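Local coordinates for phosphoserine aminotransferase (Bacillus alcalophilus, PDB 1W23) that catalyses the pyridoxal-phosphate-dependent, reversible transamination that converts 3-phosphohydroxypyruvate to phosphoserine, using glutamate as amino donor, in serine biosynthesis, at the interface of chains A and B. Sequence-based numbering; all coordinates share one arbitrary frame. Chains: chain A/B, Phosphoserine aminotransferase.

The interface of chains A and B. Residues chain A 6, 8, 11-12; chain B 34, 38-40.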
loop_
_atom_site.group_PDB
_atom_site.type_symbol
_atom_site.label_atom_id
_atom_site.label_comp_id
_atom_site.label_asym_id
_atom_site.label_seq_id
_atom_site.Cartn_x
_atom_site.Cartn_y
_atom_site.Cartn_z
ATOM N N ASN A 6 -12.796 -20.787 -4.085
ATOM C CA ASN A 6 -11.758 -19.934 -3.499
ATOM C C ASN A 6 -11.949 -19.737 -1.993
ATOM O O ASN A 6 -12.703 -18.861 -1.549
ATOM C CB ASN A 6 -11.714 -18.594 -4.203
ATOM C CG ASN A 6 -10.550 -17.732 -3.722
ATOM O OD1 ASN A 6 -9.798 -18.159 -2.857
ATOM N ND2 ASN A 6 -10.460 -16.523 -4.287
ATOM N N ASN A 8 -9.291 -19.013 -0.059
ATOM C CA ASN A 8 -8.065 -18.339 0.371
ATOM C C ASN A 8 -8.287 -17.481 1.613
ATOM O O ASN A 8 -9.329 -16.822 1.797
ATOM C CB ASN A 8 -7.536 -17.440 -0.774
ATOM C CG ASN A 8 -6.695 -18.192 -1.758
ATOM O OD1 ASN A 8 -6.049 -19.186 -1.416
ATOM N ND2 ASN A 8 -6.652 -17.715 -2.996
ATOM N N PRO A 11 -4.886 -12.377 0.762
ATOM C CA PRO A 11 -6.091 -11.909 0.120
ATOM C C PRO A 11 -7.019 -13.086 -0.268
ATOM O O PRO A 11 -6.666 -14.247 -0.090
ATOM C CB PRO A 11 -5.572 -11.143 -1.109
ATOM C CG PRO A 11 -4.202 -10.760 -0.715
ATOM C CD PRO A 11 -3.665 -11.982 0.008
ATOM N N SER A 12 -8.214 -12.738 -0.654
ATOM C CA SER A 12 -9.323 -13.674 -0.669
ATOM C C SER A 12 -10.334 -13.328 -1.733
ATOM O O SER A 12 -10.201 -12.359 -2.495
ATOM C CB SER A 12 -9.981 -13.692 0.710
ATOM O OG SER A 12 -10.435 -12.426 1.083
ATOM N N MET B 34 -9.429 -16.871 -10.842
ATOM C CA MET B 34 -9.435 -15.840 -9.807
ATOM C C MET B 34 -8.731 -14.623 -10.380
ATOM O O MET B 34 -7.797 -14.719 -11.178
ATOM C CB MET B 34 -8.658 -16.329 -8.575
ATOM C CG MET B 34 -9.348 -17.472 -7.829
ATOM S SD MET B 34 -8.373 -18.170 -6.497
ATOM C CE MET B 34 -7.192 -19.127 -7.434
ATOM N N GLU B 38 -7.398 -11.790 -5.793
ATOM C CA GLU B 38 -8.066 -12.801 -4.982
ATOM C C GLU B 38 -7.131 -13.960 -4.620
ATOM O O GLU B 38 -7.598 -14.910 -3.960
ATOM C CB GLU B 38 -9.275 -13.368 -5.759
ATOM C CG GLU B 38 -10.374 -12.380 -6.006
ATOM C CD GLU B 38 -11.496 -12.968 -6.823
ATOM O OE1 GLU B 38 -11.246 -13.272 -8.029
ATOM O OE2 GLU B 38 -12.607 -13.135 -6.284
ATOM N N LEU B 39 -5.866 -13.884 -5.010
ATOM C CA LEU B 39 -4.843 -14.885 -4.727
ATOM C C LEU B 39 -4.227 -14.676 -3.350
ATOM O O LEU B 39 -3.985 -13.544 -2.930
ATOM C CB LEU B 39 -3.685 -14.806 -5.708
ATOM C CG LEU B 39 -4.045 -14.949 -7.178
ATOM C CD1 LEU B 39 -2.762 -14.698 -7.999
ATOM C CD2 LEU B 39 -4.650 -16.280 -7.465
ATOM N N SER B 40 -3.887 -15.748 -2.677
ATOM C CA SER B 40 -3.067 -15.681 -1.473
ATOM C C SER B 40 -1.651 -15.217 -1.865
ATOM O O SER B 40 -1.113 -15.635 -2.887
ATOM C CB SER B 40 -2.960 -17.124 -0.862
ATOM O OG SER B 40 -1.927 -17.094 0.120
#
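A polar patch of the two-fold homodimer interface, in which A:Asn6 and A:Asn8 of the N-terminal segment meet the chain B backbone where the 3-10 helix 36-38 ends, contributes to holding the two subunits of this class-V aminotransferase together, and recurs with the chains exchanged. The carbonyl of B:Glu38 is the shared acceptor. A:Asn8 ND2 donates to B:Glu38 O at 3.1 Å; the donor lies in the carbonyl plane on a lone pair, and the oxygen is 12° out of the asparagine's amide plane, a well-directed bond. A:Asn6 ND2 reaches the same oxygen at 3.3 Å, a weak second bond. The CG of A:Asn6 stands anti to the backbone nitrogen (chi1 -174°), which carries the amide towards chain B. The other end of this amide is fixed within chain A, since A:Asn6 OD1 accepts a hydrogen bond from the backbone N of A:Asn8 at 3.0 Å. B:Met34, bent at chi3 (-75°), crosses the amide at an angle, with SD 3.6 Å from A:Asn6 CG. Replacing A:Asn6 by an alanine removes both amide atoms, and would probably leave the A:Asn8 backbone N without this acceptor and open a gap beside the methionine sulfur. Further along, the ring of A:Pro11, which follows a cis peptide bond, packs against the next carbonyl, with CD 3.3 Å from B:Leu39 O. Beside it, B:Ser40 CB lies 3.8 Å from A:Asn8 OD1.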